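Local coordinates for protein dihydroorotase (Agrobacterium tumefaciens, PDB 2OGJ) that probably hydrolyses acetyl esters, deacetylating acetyl-(R)-mandelate in vitro, as a zinc-dependent member of the amidohydrolase superfamily, at residues Ala106-Gly110 and Ile138-Ala142; Cys143-Leu149 and Arg177-Thr183. All blocks are in the same frame, centred on the assembly; numbering follows the deposited sequence.

Contact 1 (Ala106-Gly110 and Ile138-Ala142)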
ATOM      1  N   ALA A 106      17.630  23.186  -4.625  1.00 33.82           N
ATOM      2  CA  ALA A 106      17.081  22.572  -3.439  1.00 32.66           C
ATOM      3  C   ALA A 106      16.360  21.243  -3.634  1.00 31.97           C
ATOM      4  O   ALA A 106      15.138  21.161  -3.517  1.00 30.07           O
ATOM      5  CB  ALA A 106      16.165  23.581  -2.747  1.00 30.25           C
ATOM      6  N   GLY A 107      17.132  20.197  -3.904  1.00 32.76           N
ATOM      7  CA  GLY A 107      16.569  18.870  -4.060  1.00 34.90           C
ATOM      8  C   GLY A 107      15.759  18.623  -5.308  1.00 35.16           C
ATOM      9  O   GLY A 107      14.760  17.905  -5.248  1.00 35.49           O
ATOM     10  N   SER A 108      16.166  19.216  -6.432  1.00 34.71           N
ATOM     11  CA  SER A 108      15.451  19.001  -7.683  1.00 34.07           C
ATOM     12  C   SER A 108      15.916  17.647  -8.211  1.00 34.43           C
ATOM     13  O   SER A 108      15.176  16.923  -8.880  1.00 34.01           O
ATOM     14  CB  SER A 108      15.750  20.123  -8.676  1.00 33.80           C
ATOM     15  OG  SER A 108      15.313  21.374  -8.173  1.00 33.06           O
ATOM     16  N   ALA A 109      17.145  17.294  -7.855  1.00 33.63           N
ATOM     17  CA  ALA A 109      17.695  16.012  -8.253  1.00 35.64           C
ATOM     18  C   ALA A 109      17.963  15.121  -7.036  1.00 36.48           C
ATOM     19  O   ALA A 109      18.229  15.625  -5.944  1.00 34.77           O
ATOM     20  CB  ALA A 109      18.987  16.207  -9.036  1.00 35.89           C
ATOM     21  N   GLY A 110      17.870  13.805  -7.244  1.00 36.25           N
ATOM     22  CA  GLY A 110      18.141  12.839  -6.192  1.00 38.34           C
ATOM     23  C   GLY A 110      19.422  12.119  -6.580  1.00 40.02           C
ATOM     24  O   GLY A 110      20.198  12.641  -7.372  1.00 41.73           O
ATOM     25  N   ILE A 138      14.143   9.911  -7.094  1.00 39.16           N
ATOM     26  CA  ILE A 138      13.690  10.568  -8.312  1.00 39.34           C
ATOM     27  C   ILE A 138      13.620  12.106  -8.276  1.00 39.65           C
ATOM     28  O   ILE A 138      13.180  12.731  -9.237  1.00 39.78           O
ATOM     29  CB  ILE A 138      12.304  10.016  -8.767  1.00 39.21           C
ATOM     30  CG1 ILE A 138      11.192  10.523  -7.850  1.00 35.99           C
ATOM     31  CG2 ILE A 138      12.332   8.487  -8.777  1.00 39.71           C
ATOM     32  CD1 ILE A 138       9.774  10.202  -8.374  1.00 32.76           C
ATOM     33  N   GLY A 139      14.068  12.717  -7.185  1.00 40.51           N
ATOM     34  CA  GLY A 139      14.032  14.166  -7.102  1.00 40.38           C
ATOM     35  C   GLY A 139      12.667  14.719  -7.491  1.00 41.24           C
ATOM     36  O   GLY A 139      11.622  14.088  -7.206  1.00 39.89           O
ATOM     37  N   LEU A 140      12.674  15.872  -8.171  1.00 39.96           N
ATOM     38  CA  LEU A 140      11.435  16.542  -8.570  1.00 39.31           C
ATOM     39  C   LEU A 140      11.069  16.452 -10.053  1.00 38.47           C
ATOM     40  O   LEU A 140      10.582  17.424 -10.623  1.00 37.87           O
ATOM     41  CB  LEU A 140      11.492  18.019  -8.129  1.00 37.17           C
ATOM     42  CG  LEU A 140      11.986  18.222  -6.682  1.00 37.63           C
ATOM     43  CD1 LEU A 140      12.046  19.697  -6.331  1.00 34.72           C
ATOM     44  CD2 LEU A 140      11.066  17.491  -5.720  1.00 34.07           C
ATOM     45  N   VAL A 141      11.281  15.290 -10.668  1.00 38.35           N
ATOM     46  CA  VAL A 141      10.956  15.121 -12.079  1.00 39.07           C
ATOM     47  C   VAL A 141       9.532  15.542 -12.364  1.00 38.83           C
ATOM     48  O   VAL A 141       9.299  16.360 -13.245  1.00 40.26           O
ATOM     49  CB  VAL A 141      11.089  13.668 -12.565  1.00 39.59           C
ATOM     50  CG1 VAL A 141      12.234  13.560 -13.513  1.00 40.17           C
ATOM     51  CG2 VAL A 141      11.265  12.724 -11.396  1.00 38.81           C
ATOM     52  N   ALA A 142       8.585  14.968 -11.626  1.00 38.79           N
ATOM     53  CA  ALA A 142       7.160  15.275 -11.786  1.00 38.40           C
ATOM     54  C   ALA A 142       6.690  15.884 -10.471  1.00 40.16           C
ATOM     55  O   ALA A 142       5.738  15.419  -9.859  1.00 38.58           O
ATOM     56  CB  ALA A 142       6.391  13.998 -12.088  1.00 37.72           C
TER
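Leu140 meets the 106-110 loop with both its backbone and its side chain. Its amide N donates to Ser108 O at 2.8 Å in a nearly straight bond, but the donor stands above the carbonyl plane, 42° out of it, and so misses the lone-pair direction. Gly139 adds a softer contact to the same oxygen, a bent CA-H...O approach of 3.5 Å from Gly139 CA to Ser108 O. Two groups of the 138-142 loop thus converge on one carbonyl. The side chain of Leu140 points at the loop and folds over the Gly107-Ser108 peptide: CG lies beside the backbone N (chi1 -46°), which brings CD1 to 3.4 Å from Gly107 O and 3.7 Å from Ser108 CA. Gly107 O is not left to hydrocarbon alone, since Asn134 ND2 donates to it.

Ala106 ends strand 100-106 of the TIM barrel, and both segments are loops that follow barrel strands, on the side where the zinc ions sit; the side chain of Ala106 is about 5 Å from a bound zinc ion. Ser108 turns its CB away from the 138-142 loop, and its OG is hydrogen-bonded to Asp105 OD2 and to ND1 of the zinc ligand His79, making it a second-shell residue. Across the contact this hydroxyl meets Leu140 only at CD1, 4.1 Å away. Gly139, second residue of a type II' turn from Ile138 to Val141, has a positive phi (49°) that glycine readily adopts, and sits against Ala109 and Gly110, its CA 3.9 Å from Gly110 N.

Contact 2 (Cys143-Leu149 and Arg177-Thr183)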
ATOM      1  N   CYS A 143       7.391  16.934 -10.054  1.00 41.87           N
ATOM      2  CA  CYS A 143       7.145  17.630  -8.802  1.00 42.48           C
ATOM      3  C   CYS A 143       5.693  17.671  -8.340  1.00 43.94           C
ATOM      4  O   CYS A 143       4.810  18.123  -9.071  1.00 44.32           O
ATOM      5  CB  CYS A 143       7.714  19.037  -8.900  1.00 42.74           C
ATOM      6  SG  CYS A 143       7.624  19.947  -7.381  1.00 42.83           S
ATOM      7  N   ASN A 144       5.464  17.185  -7.117  1.00 43.93           N
ATOM      8  CA  ASN A 144       4.139  17.135  -6.505  1.00 44.94           C
ATOM      9  C   ASN A 144       3.109  16.233  -7.206  1.00 45.05           C
ATOM     10  O   ASN A 144       2.064  15.933  -6.638  1.00 47.50           O
ATOM     11  CB  ASN A 144       3.560  18.549  -6.348  1.00 45.53           C
ATOM     12  CG  ASN A 144       4.389  19.419  -5.426  1.00 45.95           C
ATOM     13  OD1 ASN A 144       5.033  18.931  -4.513  1.00 50.30           O
ATOM     14  ND2 ASN A 144       4.365  20.719  -5.657  1.00 48.15           N
ATOM     15  N   ARG A 145       3.385  15.807  -8.432  1.00 44.36           N
ATOM     16  CA  ARG A 145       2.456  14.943  -9.149  1.00 42.02           C
ATOM     17  C   ARG A 145       2.768  13.476  -8.856  1.00 41.07           C
ATOM     18  O   ARG A 145       1.872  12.645  -8.782  1.00 38.84           O
ATOM     19  CB  ARG A 145       2.535  15.226 -10.645  1.00 42.91           C
ATOM     20  CG  ARG A 145       2.094  16.618 -11.006  1.00 45.89           C
ATOM     21  CD  ARG A 145       1.992  16.786 -12.498  1.00 49.50           C
ATOM     22  NE  ARG A 145       3.286  17.063 -13.104  1.00 49.54           N
ATOM     23  CZ  ARG A 145       3.775  16.399 -14.141  1.00 48.98           C
ATOM     24  NH1 ARG A 145       3.084  15.404 -14.684  1.00 47.15           N
ATOM     25  NH2 ARG A 145       4.938  16.761 -14.653  1.00 50.95           N
ATOM     26  N   VAL A 146       4.052  13.171  -8.714  1.00 41.18           N
ATOM     27  CA  VAL A 146       4.513  11.837  -8.382  1.00 40.57           C
ATOM     28  C   VAL A 146       5.525  12.051  -7.277  1.00 41.48           C
ATOM     29  O   VAL A 146       6.716  12.103  -7.522  1.00 43.68           O
ATOM     30  CB  VAL A 146       5.197  11.158  -9.562  1.00 39.63           C
ATOM     31  CG1 VAL A 146       5.663   9.780  -9.145  1.00 35.65           C
ATOM     32  CG2 VAL A 146       4.251  11.091 -10.751  1.00 38.74           C
ATOM     33  N   PRO A 147       5.052  12.192  -6.041  1.00 42.72           N
ATOM     34  CA  PRO A 147       5.872  12.413  -4.844  1.00 42.10           C
ATOM     35  C   PRO A 147       7.188  11.617  -4.824  1.00 40.92           C
ATOM     36  O   PRO A 147       7.232  10.455  -5.209  1.00 40.39           O
ATOM     37  CB  PRO A 147       4.932  12.000  -3.717  1.00 43.01           C
ATOM     38  CG  PRO A 147       3.603  12.381  -4.249  1.00 43.07           C
ATOM     39  CD  PRO A 147       3.663  11.877  -5.667  1.00 42.24           C
ATOM     40  N   GLU A 148       8.255  12.236  -4.346  1.00 40.01           N
ATOM     41  CA  GLU A 148       9.532  11.549  -4.319  1.00 41.06           C
ATOM     42  C   GLU A 148       9.831  10.767  -3.040  1.00 43.55           C
ATOM     43  O   GLU A 148      10.774   9.974  -3.008  1.00 43.41           O
ATOM     44  CB  GLU A 148      10.672  12.530  -4.624  1.00 40.76           C
ATOM     45  CG  GLU A 148      11.039  13.520  -3.511  1.00 38.35           C
ATOM     46  CD  GLU A 148      10.180  14.776  -3.480  1.00 37.18           C
ATOM     47  OE1 GLU A 148      10.568  15.741  -2.784  1.00 39.72           O
ATOM     48  OE2 GLU A 148       9.119  14.821  -4.135  1.00 34.56           O
ATOM     49  N   LEU A 149       9.036  10.987  -1.993  1.00 46.53           N
ATOM     50  CA  LEU A 149       9.209  10.272  -0.720  1.00 49.19           C
ATOM     51  C   LEU A 149       7.928   9.560  -0.332  1.00 51.00           C
ATOM     52  O   LEU A 149       7.378   9.808   0.736  1.00 49.60           O
ATOM     53  CB  LEU A 149       9.596  11.217   0.415  1.00 47.38           C
ATOM     54  CG  LEU A 149      11.077  11.538   0.565  1.00 45.61           C
ATOM     55  CD1 LEU A 149      11.258  12.481   1.734  1.00 45.69           C
ATOM     56  CD2 LEU A 149      11.853  10.270   0.799  1.00 44.50           C
ATOM     57  N   ARG A 177      11.194  17.143   1.854  1.00 43.82           N
ATOM     58  CA  ARG A 177       9.978  17.923   1.837  1.00 44.62           C
ATOM     59  C   ARG A 177       8.967  17.175   2.732  1.00 46.36           C
ATOM     60  O   ARG A 177       8.220  16.286   2.290  1.00 45.49           O
ATOM     61  CB  ARG A 177       9.491  18.076   0.391  1.00 43.87           C
ATOM     62  CG  ARG A 177      10.486  18.835  -0.474  1.00 44.31           C
ATOM     63  CD  ARG A 177      10.328  18.524  -1.952  1.00 45.43           C
ATOM     64  NE  ARG A 177       9.176  19.165  -2.584  1.00 43.85           N
ATOM     65  CZ  ARG A 177       8.362  18.541  -3.434  1.00 42.66           C
ATOM     66  NH1 ARG A 177       8.575  17.274  -3.734  1.00 43.40           N
ATOM     67  NH2 ARG A 177       7.343  19.176  -3.987  1.00 38.11           N
ATOM     68  N   ALA A 178       8.986  17.535   4.014  1.00 48.14           N
ATOM     69  CA  ALA A 178       8.112  16.945   5.019  1.00 48.84           C
ATOM     70  C   ALA A 178       6.727  17.594   4.958  1.00 49.61           C
ATOM     71  O   ALA A 178       6.443  18.544   5.687  1.00 50.94           O
ATOM     72  CB  ALA A 178       8.729  17.139   6.380  1.00 44.82           C
ATOM     73  N   SER A 179       5.880  17.088   4.068  1.00 50.29           N
ATOM     74  CA  SER A 179       4.518  17.596   3.894  1.00 51.80           C
ATOM     75  C   SER A 179       3.698  16.475   3.283  1.00 51.01           C
ATOM     76  O   SER A 179       4.181  15.768   2.408  1.00 50.36           O
ATOM     77  CB  SER A 179       4.506  18.812   2.969  1.00 54.83           C
ATOM     78  OG  SER A 179       5.166  19.909   3.578  1.00 59.15           O
ATOM     79  N   HIS A 180       2.450  16.324   3.715  1.00 51.38           N
ATOM     80  CA  HIS A 180       1.656  15.210   3.217  1.00 50.98           C
ATOM     81  C   HIS A 180       1.456  15.140   1.706  1.00 51.26           C
ATOM     82  O   HIS A 180       1.147  14.068   1.156  1.00 50.32           O
ATOM     83  CB  HIS A 180       0.328  15.103   3.986  1.00 48.36           C
ATOM     84  CG  HIS A 180      -0.702  16.117   3.617  1.00 47.28           C
ATOM     85  ND1 HIS A 180      -1.296  16.156   2.373  1.00 47.09           N
ATOM     86  CD2 HIS A 180      -1.334  17.053   4.365  1.00 45.72           C
ATOM     87  CE1 HIS A 180      -2.251  17.070   2.375  1.00 48.16           C
ATOM     88  NE2 HIS A 180      -2.296  17.628   3.572  1.00 46.34           N
ATOM     89  N   VAL A 181       1.681  16.259   1.031  1.00 51.36           N
ATOM     90  CA  VAL A 181       1.558  16.274  -0.414  1.00 51.49           C
ATOM     91  C   VAL A 181       2.677  15.415  -0.983  1.00 52.32           C
ATOM     92  O   VAL A 181       2.501  14.766  -2.018  1.00 52.92           O
ATOM     93  CB  VAL A 181       1.664  17.708  -0.958  1.00 51.70           C
ATOM     94  CG1 VAL A 181       2.163  17.713  -2.412  1.00 49.17           C
ATOM     95  CG2 VAL A 181       0.300  18.372  -0.857  1.00 50.82           C
ATOM     96  N   ILE A 182       3.819  15.398  -0.292  1.00 51.85           N
ATOM     97  CA  ILE A 182       4.965  14.615  -0.734  1.00 52.48           C
ATOM     98  C   ILE A 182       5.028  13.285   0.014  1.00 54.22           C
ATOM     99  O   ILE A 182       4.905  12.213  -0.586  1.00 54.78           O
ATOM    100  CB  ILE A 182       6.324  15.337  -0.481  1.00 51.12           C
ATOM    101  CG1 ILE A 182       6.383  16.689  -1.204  1.00 51.51           C
ATOM    102  CG2 ILE A 182       7.467  14.433  -0.929  1.00 48.40           C
ATOM    103  CD1 ILE A 182       5.641  17.823  -0.488  1.00 48.51           C
ATOM    104  N   THR A 183       5.224  13.363   1.330  1.00 54.45           N
ATOM    105  CA  THR A 183       5.344  12.173   2.146  1.00 53.40           C
ATOM    106  C   THR A 183       4.032  11.502   2.494  1.00 52.28           C
ATOM    107  O   THR A 183       4.027  10.466   3.148  1.00 51.20           O
ATOM    108  CB  THR A 183       6.148  12.462   3.428  1.00 54.21           C
ATOM    109  OG1 THR A 183       5.666  13.650   4.061  1.00 54.89           O
ATOM    110  CG2 THR A 183       7.605  12.646   3.084  1.00 55.26           C
TER
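The backbones come nearest at Pro147 and Ile182, whose CA atoms are 4.8 Å apart, and again at Leu149 and Thr183, where Thr183 CA directs a C-H to Leu149 O at 3.4 Å. Over this base the Arg177 chain, bent at chi3 (76°), carries its guanidinium to the Glu148 carboxylate. The two planes are 7° apart: NH1 donates in its own plane to the syn lone pair of OE1 at 2.7 Å, and OE2 completes the salt bridge to NH1. Farther along the guanidinium edge, NH2 approaches Asn144 OD1 in a bent hydrogen bond whose very short modelled length is doubtful, with Cys143 SG 3.5 Å from NH2. One guanidinium face rests on Ile182 CG1, 3.4 Å above the plane and toward the rim, while Ile182 CG2 packs against Glu148 OE2. Beyond, Leu149 CB meets Thr183 CG2 at 3.6 Å, the two side chains pointing the same way. Asn134 ND2 also donates to Glu148 OE1. With the Arg177 side chain about 5 Å from a zinc ion and touching His208, a ligand of the second metal, the coplanar salt bridge to Glu148, itself held by Asn134, probably helps fix the rotation of a cationic group beside the binuclear centre.

From the N terminus, strand 100-106 runs into the first segment of contact 1, and the chain passes through helix 114-122 and strand 128-132 before 138-142 closes that loop. Contact 2 opens at once, at Cys143, and closes after helix 157-165 and strand 171-173, when the chain reaches 177-183. The two closures are therefore in series, neither nested nor crossed. The long loop after strand 128-132 serves both, joining the end of strand 100-106 on one flank to strand 177-178 and helix 180-183 on the other. The centres lie about 10 Å apart, and the contacts touch: Leu140 CD2 is 3.2 Å from Arg177 NH1, and Gly139 O packs on Glu148 CB. Both contacts also meet the second subunit.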